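Local coordinates for protein glutathione S-transferase (Natrialba magadii ATCC 43099, PDB 6GZF) that probably transfers glutathione as a Xi-class glutathione transferase and is thought to act as a glutathionyl-hydroquinone reductase, at residues Y274-Q280 and F318-R324; L71-L76 and T281-T287; R249-V253 and R312-L316; Y188-N192 and E213-L218. All coordinates share one frame. Numbering follows the deposited sequence.

Contact 1: residues Y274-Q280 and F318-R324; sequences YLRDLYQ and FEAPHSR
In the all-helical C-terminal domain of this GST fold, the last turns of helix 271-279 are covered by an irregular C-terminal tail. Residues 274-279 are helical; Gln280 leaves the helix. Arg276 CA lies 5.2 Å from Phe318 CA, and Asp277 CA lies 6.7 Å from His322 CA. About 700 Å² is buried.

Arg276 on the helix and Gln280 just beyond its end supply donors to the tail carbonyls. Gln280 NE2 donates to Phe318 O (2.6 Å) and to Ala320 O (3.0 Å). Ala320 O also accepts from Arg276 NH1 at 3.2 Å, so it has two donors. The distance from Arg276 NH1 to Pro321 O is 2.5 Å. The Arg276 guanidinium makes a cation-pi contact with Trp272.

Asp277 forms a salt bridge with Arg229, and Tyr274 OH hydrogen-bonds Asp240. Asp277 CB sits over the face of the His322 ring, 4.1 Å from the centroid. His322 (chi1 p) accepts at ND1 from Arg324 N, 3.3 Å away. Arg324 NH2 donates to the carbonyls of Leu225 and Arg229.

The apolar end is aromatic. Tyr279 (chi1 t) and Phe318 (chi1 m) form an offset stack, centroids 4.6 Å apart and planes at 12°. Leu275 CD2 meets the Phe318 ring edge, 3.8 Å from CE1. One water joins the other end, donating to Asp277 OD2 at 2.8 Å and accepting from Arg324 NE at 2.7 Å.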
loop_
_atom_site.group_PDB
_atom_site.type_symbol
_atom_site.label_atom_id
_atom_site.label_comp_id
_atom_site.label_asym_id
_atom_site.label_seq_id
_atom_site.Cartn_x
_atom_site.Cartn_y
_atom_site.Cartn_z
ATOM N N TYR A 274 -19.207 9.623 8.446
ATOM C CA TYR A 274 -18.719 10.812 9.134
ATOM C C TYR A 274 -17.849 11.651 8.205
ATOM O O TYR A 274 -17.983 12.873 8.149
ATOM C CB TYR A 274 -17.938 10.402 10.386
ATOM C CG TYR A 274 -17.174 11.510 11.073
ATOM C CD1 TYR A 274 -17.819 12.413 11.909
ATOM C CD2 TYR A 274 -15.799 11.633 10.912
ATOM C CE1 TYR A 274 -17.119 13.418 12.549
ATOM C CE2 TYR A 274 -15.092 12.633 11.549
ATOM C CZ TYR A 274 -15.756 13.523 12.365
ATOM O OH TYR A 274 -15.053 14.521 12.998
ATOM N N LEU A 275 -16.965 10.982 7.472
ATOM C CA LEU A 275 -16.087 11.649 6.516
ATOM C C LEU A 275 -16.885 12.246 5.362
ATOM O O LEU A 275 -16.573 13.334 4.876
ATOM C CB LEU A 275 -15.037 10.670 5.987
ATOM C CG LEU A 275 -14.083 11.180 4.905
ATOM C CD1 LEU A 275 -13.296 12.379 5.403
ATOM C CD2 LEU A 275 -13.145 10.070 4.458
ATOM N N ARG A 276 -17.915 11.529 4.924
ATOM C CA ARG A 276 -18.803 12.031 3.883
ATOM C C ARG A 276 -19.619 13.211 4.400
ATOM O O ARG A 276 -19.922 14.141 3.655
ATOM C CB ARG A 276 -19.731 10.923 3.377
ATOM C CG ARG A 276 -19.101 10.023 2.324
ATOM C CD ARG A 276 -20.068 8.949 1.847
ATOM N NE ARG A 276 -20.230 7.875 2.823
ATOM C CZ ARG A 276 -21.404 7.438 3.268
ATOM N NH1 ARG A 276 -22.530 7.983 2.827
ATOM N NH2 ARG A 276 -21.453 6.452 4.154
ATOM N N ASP A 277 -19.964 13.172 5.683
ATOM C CA ASP A 277 -20.730 14.248 6.301
ATOM C C ASP A 277 -19.899 15.527 6.393
ATOM O O ASP A 277 -20.432 16.630 6.289
ATOM C CB ASP A 277 -21.216 13.828 7.689
ATOM C CG ASP A 277 -22.255 14.776 8.255
ATOM O OD1 ASP A 277 -22.806 15.590 7.484
ATOM O OD2 ASP A 277 -22.525 14.704 9.474
ATOM N N LEU A 278 -18.592 15.370 6.580
ATOM C CA LEU A 278 -17.690 16.515 6.672
ATOM C C LEU A 278 -17.355 17.074 5.294
ATOM O O LEU A 278 -17.348 18.287 5.092
ATOM C CB LEU A 278 -16.402 16.132 7.400
ATOM C CG LEU A 278 -16.536 15.658 8.846
ATOM C CD1 LEU A 278 -15.164 15.424 9.453
ATOM C CD2 LEU A 278 -17.326 16.659 9.664
ATOM N N TYR A 279 -17.072 16.175 4.354
ATOM C CA TYR A 279 -16.729 16.553 2.986
ATOM C C TYR A 279 -17.836 17.381 2.342
ATOM O O TYR A 279 -17.567 18.292 1.557
ATOM C CB TYR A 279 -16.451 15.298 2.150
ATOM C CG TYR A 279 -15.951 15.560 0.743
ATOM C CD1 TYR A 279 -16.839 15.803 -0.299
ATOM C CD2 TYR A 279 -14.592 15.544 0.455
ATOM C CE1 TYR A 279 -16.385 16.033 -1.586
ATOM C CE2 TYR A 279 -14.129 15.774 -0.830
ATOM C CZ TYR A 279 -15.031 16.018 -1.845
ATOM O OH TYR A 279 -14.575 16.247 -3.123
ATOM N N GLN A 280 -19.080 17.065 2.686
ATOM C CA GLN A 280 -20.235 17.705 2.069
ATOM C C GLN A 280 -20.692 18.950 2.825
ATOM O O GLN A 280 -21.630 19.626 2.401
ATOM C CB GLN A 280 -21.387 16.706 1.957
ATOM C CG GLN A 280 -21.065 15.512 1.071
ATOM C CD GLN A 280 -22.093 14.406 1.185
ATOM O OE1 GLN A 280 -23.189 14.615 1.705
ATOM N NE2 GLN A 280 -21.742 13.219 0.702
ATOM N N PHE A 318 -17.357 10.434 -2.269
ATOM C CA PHE A 318 -17.510 11.344 -1.142
ATOM C C PHE A 318 -18.897 11.973 -1.137
ATOM O O PHE A 318 -19.432 12.319 -0.083
ATOM C CB PHE A 318 -16.445 12.443 -1.185
ATOM C CG PHE A 318 -15.065 11.974 -0.821
ATOM C CD1 PHE A 318 -14.780 11.547 0.465
ATOM C CD2 PHE A 318 -14.048 11.976 -1.762
ATOM C CE1 PHE A 318 -13.508 11.122 0.804
ATOM C CE2 PHE A 318 -12.774 11.552 -1.430
ATOM C CZ PHE A 318 -12.504 11.124 -0.146
ATOM N N GLU A 319 -19.475 12.116 -2.325
ATOM C CA GLU A 319 -20.770 12.766 -2.477
ATOM C C GLU A 319 -21.930 11.797 -2.256
ATOM O O GLU A 319 -23.086 12.137 -2.504
ATOM C CB GLU A 319 -20.880 13.405 -3.864
ATOM C CG GLU A 319 -19.715 14.319 -4.224
ATOM C CD GLU A 319 -19.857 15.720 -3.652
ATOM O OE1 GLU A 319 -20.665 15.915 -2.719
ATOM O OE2 GLU A 319 -19.155 16.630 -4.140
ATOM N N ALA A 320 -21.616 10.590 -1.793
ATOM C CA ALA A 320 -22.645 9.603 -1.484
ATOM C C ALA A 320 -23.418 10.014 -0.234
ATOM O O ALA A 320 -22.823 10.458 0.748
ATOM C CB ALA A 320 -22.030 8.223 -1.303
ATOM N N PRO A 321 -24.751 9.871 -0.274
ATOM C CA PRO A 321 -25.647 10.279 0.814
ATOM C C PRO A 321 -25.341 9.608 2.152
ATOM O O PRO A 321 -24.891 8.463 2.192
ATOM C CB PRO A 321 -27.027 9.848 0.308
ATOM C CG PRO A 321 -26.898 9.846 -1.171
ATOM C CD PRO A 321 -25.500 9.375 -1.442
ATOM N N HIS A 322 -25.588 10.336 3.236
ATOM C CA HIS A 322 -25.470 9.792 4.581
ATOM C C HIS A 322 -26.791 9.976 5.320
ATOM O O HIS A 322 -27.772 10.445 4.742
ATOM C CB HIS A 322 -24.327 10.464 5.344
ATOM C CG HIS A 322 -24.478 11.948 5.475
ATOM N ND1 HIS A 322 -25.319 12.533 6.397
ATOM C CD2 HIS A 322 -23.894 12.966 4.800
ATOM C CE1 HIS A 322 -25.247 13.847 6.284
ATOM N NE2 HIS A 322 -24.390 14.136 5.323
ATOM N N SER A 323 -26.816 9.606 6.595
ATOM C CA SER A 323 -28.019 9.752 7.406
ATOM C C SER A 323 -27.667 10.213 8.814
ATOM O O SER A 323 -28.402 9.957 9.767
ATOM C CB SER A 323 -28.794 8.434 7.462
ATOM O OG SER A 323 -28.971 7.893 6.165
ATOM N N ARG A 324 -26.537 10.901 8.936
ATOM C CA ARG A 324 -26.043 11.324 10.239
ATOM C C ARG A 324 -26.624 12.671 10.656
ATOM O O ARG A 324 -26.259 13.216 11.696
ATOM C CB ARG A 324 -24.516 11.379 10.233
ATOM C CG ARG A 324 -23.871 10.025 9.982
ATOM C CD ARG A 324 -22.358 10.099 10.039
ATOM N NE ARG A 324 -21.880 10.452 11.372
ATOM C CZ ARG A 324 -21.685 9.575 12.352
ATOM N NH1 ARG A 324 -21.934 8.288 12.151
ATOM N NH2 ARG A 324 -21.246 9.984 13.534
HETATM O O HOH W 1 -21.003 12.937 11.048
#

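Contact 2: residues L71-L76 and T281-T287; sequences LVTRTL and THGIAET
Ile284 (chi1 m, chi2 t) lays its side chain against Val72 and Leu76 of helix 65-77. Its CD1 is 4.0 Å from Val72 CG1, and its CG1 is 4.2 Å from Leu76 CD2. The partner segment, 281-287, is a turn that leads into a 3-10 segment reaching Thr287. Val72 CA is 5.9 Å from Ile284 CA, and Thr75 CA is 6.1 Å from Gly283 CA.

Gly283 has phi 106°, psi -31°. A CB there would jam against the preceding carbonyl and come tight against Thr75 CG2. Without one, Thr75 CG2 packs 3.4 Å from Gly283 O. Thr75 OG1 lies 3.3 Å from Thr287 CG2.

The turn holds itself together. Ile284 N donates to Thr281 O (3.1 Å), Thr287 N donates to Ile284 O (2.9 Å), and Thr287 OG1 donates to Ile284 O (2.7 Å).

The contact joins the first helix of the thioredoxin-like domain to the helical domain, the interdomain seam of the GST fold. Ile241 of helix 238-247 packs on Val72 and Leu76. No hydrogen bond links the two segments. They meet by van der Waals fit, largely apolar, while a hydrogen bond between Thr287 OG1 and His68 NE2 ties the same turn to helix 65-77.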
loop_
_atom_site.group_PDB
_atom_site.type_symbol
_atom_site.label_atom_id
_atom_site.label_comp_id
_atom_site.label_asym_id
_atom_site.label_seq_id
_atom_site.Cartn_x
_atom_site.Cartn_y
_atom_site.Cartn_z
ATOM N N LEU A 71 -6.942 25.844 5.989
ATOM C CA LEU A 71 -7.793 26.114 4.834
ATOM C C LEU A 71 -9.261 25.816 5.125
ATOM O O LEU A 71 -10.143 26.586 4.746
ATOM C CB LEU A 71 -7.326 25.302 3.624
ATOM C CG LEU A 71 -5.982 25.705 3.016
ATOM C CD1 LEU A 71 -5.707 24.906 1.752
ATOM C CD2 LEU A 71 -5.952 27.199 2.727
ATOM N N VAL A 72 -9.516 24.694 5.793
ATOM C CA VAL A 72 -10.877 24.306 6.148
ATOM C C VAL A 72 -11.492 25.327 7.101
ATOM O O VAL A 72 -12.658 25.696 6.963
ATOM C CB VAL A 72 -10.914 22.901 6.787
ATOM C CG1 VAL A 72 -12.300 22.592 7.334
ATOM C CG2 VAL A 72 -10.491 21.847 5.775
ATOM N N THR A 73 -10.694 25.797 8.055
ATOM C CA THR A 73 -11.151 26.798 9.011
ATOM C C THR A 73 -11.422 28.134 8.325
ATOM O O THR A 73 -12.452 28.765 8.566
ATOM C CB THR A 73 -10.126 27.009 10.139
ATOM O OG1 THR A 73 -9.865 25.760 10.788
ATOM C CG2 THR A 73 -10.653 28.007 11.159
ATOM N N ARG A 74 -10.496 28.551 7.466
ATOM C CA ARG A 74 -10.618 29.816 6.747
ATOM C C ARG A 74 -11.888 29.853 5.907
ATOM O O ARG A 74 -12.551 30.885 5.811
ATOM C CB ARG A 74 -9.397 30.048 5.854
ATOM C CG ARG A 74 -9.286 31.468 5.316
ATOM C CD ARG A 74 -8.144 31.605 4.321
ATOM N NE ARG A 74 -8.478 31.032 3.020
ATOM C CZ ARG A 74 -8.350 31.677 1.865
ATOM N NH1 ARG A 74 -7.889 32.921 1.845
ATOM N NH2 ARG A 74 -8.680 31.078 0.729
ATOM N N THR A 75 -12.226 28.718 5.305
ATOM C CA THR A 75 -13.420 28.614 4.477
ATOM C C THR A 75 -14.688 28.607 5.326
ATOM O O THR A 75 -15.667 29.276 4.997
ATOM C CB THR A 75 -13.387 27.347 3.607
ATOM O OG1 THR A 75 -12.124 27.257 2.938
ATOM C CG2 THR A 75 -14.508 27.374 2.580
ATOM N N LEU A 76 -14.661 27.847 6.418
ATOM C CA LEU A 76 -15.804 27.753 7.319
ATOM C C LEU A 76 -16.124 29.099 7.958
ATOM O O LEU A 76 -17.289 29.452 8.137
ATOM C CB LEU A 76 -15.545 26.708 8.408
ATOM C CG LEU A 76 -15.694 25.242 8.000
ATOM C CD1 LEU A 76 -15.404 24.326 9.177
ATOM C CD2 LEU A 76 -17.085 24.982 7.446
ATOM N N THR A 281 -20.034 19.249 3.942
ATOM C CA THR A 281 -20.264 20.516 4.624
ATOM C C THR A 281 -19.851 21.637 3.678
ATOM O O THR A 281 -18.726 21.647 3.177
ATOM C CB THR A 281 -19.481 20.619 5.944
ATOM O OG1 THR A 281 -19.742 19.463 6.751
ATOM C CG2 THR A 281 -19.885 21.870 6.708
ATOM N N HIS A 282 -20.770 22.568 3.431
ATOM C CA HIS A 282 -20.610 23.563 2.372
ATOM C C HIS A 282 -19.312 24.360 2.478
ATOM O O HIS A 282 -19.039 24.995 3.497
ATOM C CB HIS A 282 -21.802 24.523 2.368
ATOM C CG HIS A 282 -21.888 25.370 1.136
ATOM N ND1 HIS A 282 -22.382 24.894 -0.059
ATOM C CD2 HIS A 282 -21.537 26.658 0.913
ATOM C CE1 HIS A 282 -22.336 25.853 -0.965
ATOM N NE2 HIS A 282 -21.827 26.934 -0.402
ATOM N N GLY A 283 -18.516 24.313 1.413
ATOM C CA GLY A 283 -17.267 25.051 1.350
ATOM C C GLY A 283 -16.037 24.177 1.505
ATOM O O GLY A 283 -14.983 24.474 0.943
ATOM N N ILE A 284 -16.174 23.096 2.266
ATOM C CA ILE A 284 -15.053 22.212 2.570
ATOM C C ILE A 284 -14.546 21.476 1.327
ATOM O O ILE A 284 -13.338 21.298 1.150
ATOM C CB ILE A 284 -15.440 21.185 3.661
ATOM C CG1 ILE A 284 -15.568 21.882 5.016
ATOM C CG2 ILE A 284 -14.416 20.062 3.750
ATOM C CD1 ILE A 284 -15.766 20.936 6.182
ATOM N N ALA A 285 -15.472 21.069 0.462
ATOM C CA ALA A 285 -15.139 20.288 -0.729
ATOM C C ALA A 285 -14.124 20.985 -1.636
ATOM O O ALA A 285 -13.273 20.332 -2.240
ATOM C CB ALA A 285 -16.405 19.970 -1.512
ATOM N N GLU A 286 -14.212 22.309 -1.721
ATOM C CA GLU A 286 -13.326 23.078 -2.591
ATOM C C GLU A 286 -11.933 23.250 -1.989
ATOM O O GLU A 286 -11.027 23.767 -2.644
ATOM C CB GLU A 286 -13.933 24.449 -2.899
ATOM C CG GLU A 286 -15.122 24.413 -3.849
ATOM C CD GLU A 286 -16.381 23.868 -3.200
ATOM O OE1 GLU A 286 -16.572 24.096 -1.987
ATOM O OE2 GLU A 286 -17.178 23.213 -3.903
ATOM N N THR A 287 -11.765 22.817 -0.744
ATOM C CA THR A 287 -10.468 22.895 -0.081
ATOM C C THR A 287 -9.724 21.571 -0.203
ATOM O O THR A 287 -8.611 21.422 0.302
ATOM C CB THR A 287 -10.611 23.257 1.406
ATOM O OG1 THR A 287 -10.968 22.088 2.154
ATOM C CG2 THR A 287 -11.672 24.326 1.594
#

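Contact 3: residues R249-V253 and R312-L316; sequences RFDNV and RGPDL
This is a largely buried van der Waals contact between a short helix of the C-terminal domain and the long tail that follows helix 290-299. Helix 250-254 has a wider pi-type turn at 250-253; Val253 N also makes a weak bond to Arg249 O (3.2 Å). The tail, 312-316, has no regular structure. Asn252 CA and Gly313 CA are nearest, at 5.1 Å. The two segments bury 222 Å² and share no hydrogen bond.

Gly313 sits at phi 82°, psi 173°. A CB there would clash with Asn252 ND2, and it would also press on the carbonyl of Arg312. Pro314 CD rests 3.3 Å from Asp251 O. Leu316 (chi1 m, chi2 t) points toward the helix. Its CD1 is 3.9 Å from Asp251 CB and 3.5 Å from Asn252 OD1.

Several polar groups have partners outside the two segments. Asp251 OD1 and OD2 accept from the backbone N atoms of Ile265 and Arg266. Asn252 O accepts from Tyr298 OH. The tail also reaches the second subunit: Arg312 N bonds Tyr207 OH and Gly313 N bonds Asn261 OD1, both of that subunit.

The arrangement is a C-terminal tail laid over the helical domain of a dimeric GST. Asp251 and Asn252 bring the helix near Tyr254 and Tyr297 (side chains about 7 Å and about 9 Å apart, respectively), which are predicted to lower the pKa of the active-site cysteine.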
loop_
_atom_site.group_PDB
_atom_site.type_symbol
_atom_site.label_atom_id
_atom_site.label_comp_id
_atom_site.label_asym_id
_atom_site.label_seq_id
_atom_site.Cartn_x
_atom_site.Cartn_y
_atom_site.Cartn_z
ATOM N N ARG A 249 -7.194 11.683 3.563
ATOM C CA ARG A 249 -5.998 11.261 2.840
ATOM C C ARG A 249 -5.650 9.797 3.092
ATOM O O ARG A 249 -4.661 9.289 2.563
ATOM C CB ARG A 249 -4.808 12.138 3.230
ATOM C CG ARG A 249 -4.913 13.576 2.765
ATOM C CD ARG A 249 -3.773 14.416 3.316
ATOM N NE ARG A 249 -3.668 15.701 2.634
ATOM C CZ ARG A 249 -4.408 16.767 2.927
ATOM N NH1 ARG A 249 -5.315 16.702 3.892
ATOM N NH2 ARG A 249 -4.244 17.895 2.252
ATOM N N PHE A 250 -6.467 9.122 3.891
ATOM C CA PHE A 250 -6.129 7.785 4.368
ATOM C C PHE A 250 -6.205 6.716 3.278
ATOM O O PHE A 250 -5.249 5.970 3.071
ATOM C CB PHE A 250 -7.043 7.398 5.532
ATOM C CG PHE A 250 -6.492 6.297 6.401
ATOM C CD1 PHE A 250 -6.571 4.973 6.006
ATOM C CD2 PHE A 250 -5.901 6.592 7.617
ATOM C CE1 PHE A 250 -6.065 3.965 6.804
ATOM C CE2 PHE A 250 -5.394 5.588 8.419
ATOM C CZ PHE A 250 -5.476 4.274 8.012
ATOM N N ASP A 251 -7.338 6.642 2.588
ATOM C CA ASP A 251 -7.585 5.550 1.649
ATOM C C ASP A 251 -6.901 5.737 0.297
ATOM O O ASP A 251 -6.747 4.778 -0.458
ATOM C CB ASP A 251 -9.091 5.370 1.444
ATOM C CG ASP A 251 -9.778 4.800 2.670
ATOM O OD1 ASP A 251 -9.135 4.758 3.741
ATOM O OD2 ASP A 251 -10.954 4.392 2.564
ATOM N N ASN A 252 -6.489 6.962 -0.009
ATOM C CA ASN A 252 -5.798 7.233 -1.265
ATOM C C ASN A 252 -4.282 7.242 -1.103
ATOM O O ASN A 252 -3.546 7.028 -2.066
ATOM C CB ASN A 252 -6.258 8.568 -1.858
ATOM C CG ASN A 252 -7.450 8.415 -2.787
ATOM O OD1 ASN A 252 -8.600 8.541 -2.367
ATOM N ND2 ASN A 252 -7.177 8.145 -4.059
ATOM N N VAL A 253 -3.816 7.492 0.117
ATOM C CA VAL A 253 -2.385 7.637 0.367
ATOM C C VAL A 253 -1.883 6.793 1.539
ATOM O O VAL A 253 -1.090 5.871 1.350
ATOM C CB VAL A 253 -2.017 9.109 0.635
ATOM C CG1 VAL A 253 -0.566 9.222 1.068
ATOM C CG2 VAL A 253 -2.277 9.959 -0.598
ATOM N N ARG A 312 -3.324 4.460 -8.166
ATOM C CA ARG A 312 -4.663 4.842 -8.595
ATOM C C ARG A 312 -5.591 5.092 -7.411
ATOM O O ARG A 312 -6.227 6.144 -7.321
ATOM C CB ARG A 312 -5.253 3.765 -9.505
ATOM C CG ARG A 312 -6.692 4.013 -9.913
ATOM C CD ARG A 312 -7.131 3.018 -10.972
ATOM N NE ARG A 312 -8.495 3.266 -11.426
ATOM C CZ ARG A 312 -9.049 2.674 -12.479
ATOM N NH1 ARG A 312 -8.351 1.799 -13.192
ATOM N NH2 ARG A 312 -10.298 2.958 -12.820
ATOM N N GLY A 313 -5.669 4.123 -6.506
ATOM C CA GLY A 313 -6.518 4.247 -5.337
ATOM C C GLY A 313 -7.964 3.898 -5.628
ATOM O O GLY A 313 -8.333 3.683 -6.782
ATOM N N PRO A 314 -8.794 3.840 -4.576
ATOM C CA PRO A 314 -10.210 3.471 -4.684
ATOM C C PRO A 314 -11.050 4.533 -5.385
ATOM O O PRO A 314 -10.648 5.693 -5.456
ATOM C CB PRO A 314 -10.651 3.325 -3.221
ATOM C CG PRO A 314 -9.386 3.219 -2.429
ATOM C CD PRO A 314 -8.390 4.043 -3.177
ATOM N N ASP A 315 -12.208 4.127 -5.897
ATOM C CA ASP A 315 -13.166 5.066 -6.460
ATOM C C ASP A 315 -14.102 5.532 -5.350
ATOM O O ASP A 315 -15.171 4.959 -5.142
ATOM C CB ASP A 315 -13.955 4.426 -7.605
ATOM C CG ASP A 315 -14.620 5.452 -8.502
ATOM O OD1 ASP A 315 -14.058 6.556 -8.663
ATOM O OD2 ASP A 315 -15.702 5.153 -9.049
ATOM N N LEU A 316 -13.682 6.570 -4.632
ATOM C CA LEU A 316 -14.397 7.023 -3.445
ATOM C C LEU A 316 -15.504 8.016 -3.771
ATOM O O LEU A 316 -15.247 9.107 -4.280
ATOM C CB LEU A 316 -13.419 7.650 -2.450
ATOM C CG LEU A 316 -12.551 6.669 -1.660
ATOM C CD1 LEU A 316 -11.561 7.418 -0.783
ATOM C CD2 LEU A 316 -13.420 5.746 -0.823
#

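Contact 4: residues Y188-N192 and E213-L218; sequences YEPIN and ELFGAL
Two helices of the GST C-terminal bundle cross here almost at right angles. The axes of the 188-192 and 213-218 segments approach to 8.1 Å, with a signed crossing angle of -94°. Pro190 CA lies 4.8 Å from Leu214 CA. The first helix has a pi-type turn at 188-192 and is kinked where the N of Pro190 has no bond to the preceding turn.

Apolar packing makes up most of the 266 Å² buried. Ala217 CB sits 3.8 Å from both Pro190 CB and Ile191 CG1. Ile191 (chi1 m, chi2 t) also brings CG1 to 4.1 Å from Leu214 CD1 and CD1 to 4.1 Å from Leu218 CD2. Met243 and Thr246 of helix 238-247 touch Ile191 too.

Carbon-to-carbonyl contacts complete the interface, with no hydrogen bond. Pro190 CB is 3.8 Å from Glu213 O. Leu214 (chi1 t, chi2 p) places CD1 3.3 Å from Pro190 O, and Leu214 CA makes a CA-H...O contact with that same Pro190 O at 3.4 Å.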
loop_
_atom_site.group_PDB
_atom_site.type_symbol
_atom_site.label_atom_id
_atom_site.label_comp_id
_atom_site.label_asym_id
_atom_site.label_seq_id
_atom_site.Cartn_x
_atom_site.Cartn_y
_atom_site.Cartn_z
ATOM N N TYR A 188 -3.899 13.257 18.308
ATOM C CA TYR A 188 -2.699 13.860 17.745
ATOM C C TYR A 188 -1.593 12.851 17.443
ATOM O O TYR A 188 -1.040 12.841 16.344
ATOM C CB TYR A 188 -2.167 14.936 18.690
ATOM C CG TYR A 188 -0.928 15.626 18.178
ATOM C CD1 TYR A 188 -0.993 16.497 17.100
ATOM C CD2 TYR A 188 0.307 15.410 18.773
ATOM C CE1 TYR A 188 0.133 17.130 16.627
ATOM C CE2 TYR A 188 1.442 16.041 18.307
ATOM C CZ TYR A 188 1.348 16.900 17.233
ATOM O OH TYR A 188 2.467 17.537 16.757
ATOM N N GLU A 189 -1.269 12.006 18.416
ATOM C CA GLU A 189 -0.169 11.058 18.254
ATOM C C GLU A 189 -0.555 9.772 17.504
ATOM O O GLU A 189 0.136 9.389 16.560
ATOM C CB GLU A 189 0.435 10.706 19.619
ATOM C CG GLU A 189 1.928 10.423 19.575
ATOM C CD GLU A 189 2.432 9.737 20.830
ATOM O OE1 GLU A 189 2.110 10.209 21.940
ATOM O OE2 GLU A 189 3.154 8.724 20.702
ATOM N N PRO A 190 -1.648 9.094 17.909
ATOM C CA PRO A 190 -1.920 7.826 17.218
ATOM C C PRO A 190 -2.481 7.985 15.806
ATOM O O PRO A 190 -2.328 7.070 14.998
ATOM C CB PRO A 190 -2.952 7.153 18.126
ATOM C CG PRO A 190 -3.660 8.282 18.769
ATOM C CD PRO A 190 -2.608 9.324 19.005
ATOM N N ILE A 191 -3.115 9.116 15.510
ATOM C CA ILE A 191 -3.782 9.283 14.221
ATOM C C ILE A 191 -3.113 10.325 13.325
ATOM O O ILE A 191 -2.714 10.013 12.204
ATOM C CB ILE A 191 -5.263 9.660 14.408
ATOM C CG1 ILE A 191 -6.026 8.501 15.053
ATOM C CG2 ILE A 191 -5.895 10.020 13.076
ATOM C CD1 ILE A 191 -7.430 8.857 15.487
ATOM N N ASN A 192 -2.998 11.558 13.812
ATOM C CA ASN A 192 -2.411 12.636 13.018
ATOM C C ASN A 192 -0.939 12.393 12.686
ATOM O O ASN A 192 -0.532 12.503 11.529
ATOM C CB ASN A 192 -2.565 13.977 13.739
ATOM C CG ASN A 192 -4.008 14.440 13.808
ATOM O OD1 ASN A 192 -4.845 14.022 13.007
ATOM N ND2 ASN A 192 -4.304 15.312 14.763
ATOM N N GLU A 213 -1.473 1.172 17.353
ATOM C CA GLU A 213 -2.062 2.317 18.040
ATOM C C GLU A 213 -3.028 3.080 17.141
ATOM O O GLU A 213 -4.062 3.566 17.598
ATOM C CB GLU A 213 -0.965 3.259 18.541
ATOM C CG GLU A 213 -0.294 2.810 19.827
ATOM C CD GLU A 213 -0.611 3.725 20.995
ATOM O OE1 GLU A 213 -1.114 4.844 20.757
ATOM O OE2 GLU A 213 -0.358 3.326 22.152
ATOM N N LEU A 214 -2.683 3.179 15.860
ATOM C CA LEU A 214 -3.483 3.921 14.892
ATOM C C LEU A 214 -4.883 3.341 14.725
ATOM O O LEU A 214 -5.878 4.022 14.968
ATOM C CB LEU A 214 -2.772 3.954 13.536
ATOM C CG LEU A 214 -3.545 4.455 12.313
ATOM C CD1 LEU A 214 -4.072 5.867 12.526
ATOM C CD2 LEU A 214 -2.662 4.391 11.078
ATOM N N PHE A 215 -4.955 2.082 14.303
ATOM C CA PHE A 215 -6.238 1.440 14.046
ATOM C C PHE A 215 -6.985 1.140 15.340
ATOM O O PHE A 215 -8.199 0.935 15.333
ATOM C CB PHE A 215 -6.036 0.163 13.231
ATOM C CG PHE A 215 -5.752 0.418 11.780
ATOM C CD1 PHE A 215 -6.789 0.540 10.870
ATOM C CD2 PHE A 215 -4.450 0.556 11.329
ATOM C CE1 PHE A 215 -6.532 0.784 9.533
ATOM C CE2 PHE A 215 -4.187 0.800 9.994
ATOM C CZ PHE A 215 -5.230 0.914 9.095
ATOM N N GLY A 216 -6.254 1.117 16.449
ATOM C CA GLY A 216 -6.875 1.017 17.754
ATOM C C GLY A 216 -7.604 2.308 18.061
ATOM O O GLY A 216 -8.738 2.299 18.543
ATOM N N ALA A 217 -6.948 3.427 17.766
ATOM C CA ALA A 217 -7.534 4.747 17.969
ATOM C C ALA A 217 -8.726 4.972 17.045
ATOM O O ALA A 217 -9.736 5.548 17.448
ATOM C CB ALA A 217 -6.486 5.829 17.755
ATOM N N LEU A 218 -8.599 4.514 15.803
ATOM C CA LEU A 218 -9.663 4.661 14.815
ATOM C C LEU A 218 -10.899 3.856 15.204
ATOM O O LEU A 218 -12.029 4.289 14.975
ATOM C CB LEU A 218 -9.170 4.233 13.432
ATOM C CG LEU A 218 -8.157 5.165 12.766
ATOM C CD1 LEU A 218 -7.601 4.540 11.497
ATOM C CD2 LEU A 218 -8.793 6.516 12.469
#

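Contact 1 is the largest and the most polar, with hydrogen bonds and a water between a helix and the tail. Its centre is about 21 Å from the centre of the chain, and it is only partly buried. Contact 3 uses the same tail, further upstream, but relies on close fit, and its tail also hydrogen-bonds the second subunit. Contact 2 sits closest to the centre and alone joins the two domains. It touches contact 1, since Ile284 CD1 lies 3.3 Å from Leu278 O. Contact 4 is an apolar helix crossing within the helical domain. It meets contact 3 through Phe250, whose CZ is 3.5 Å from Phe215 CZ.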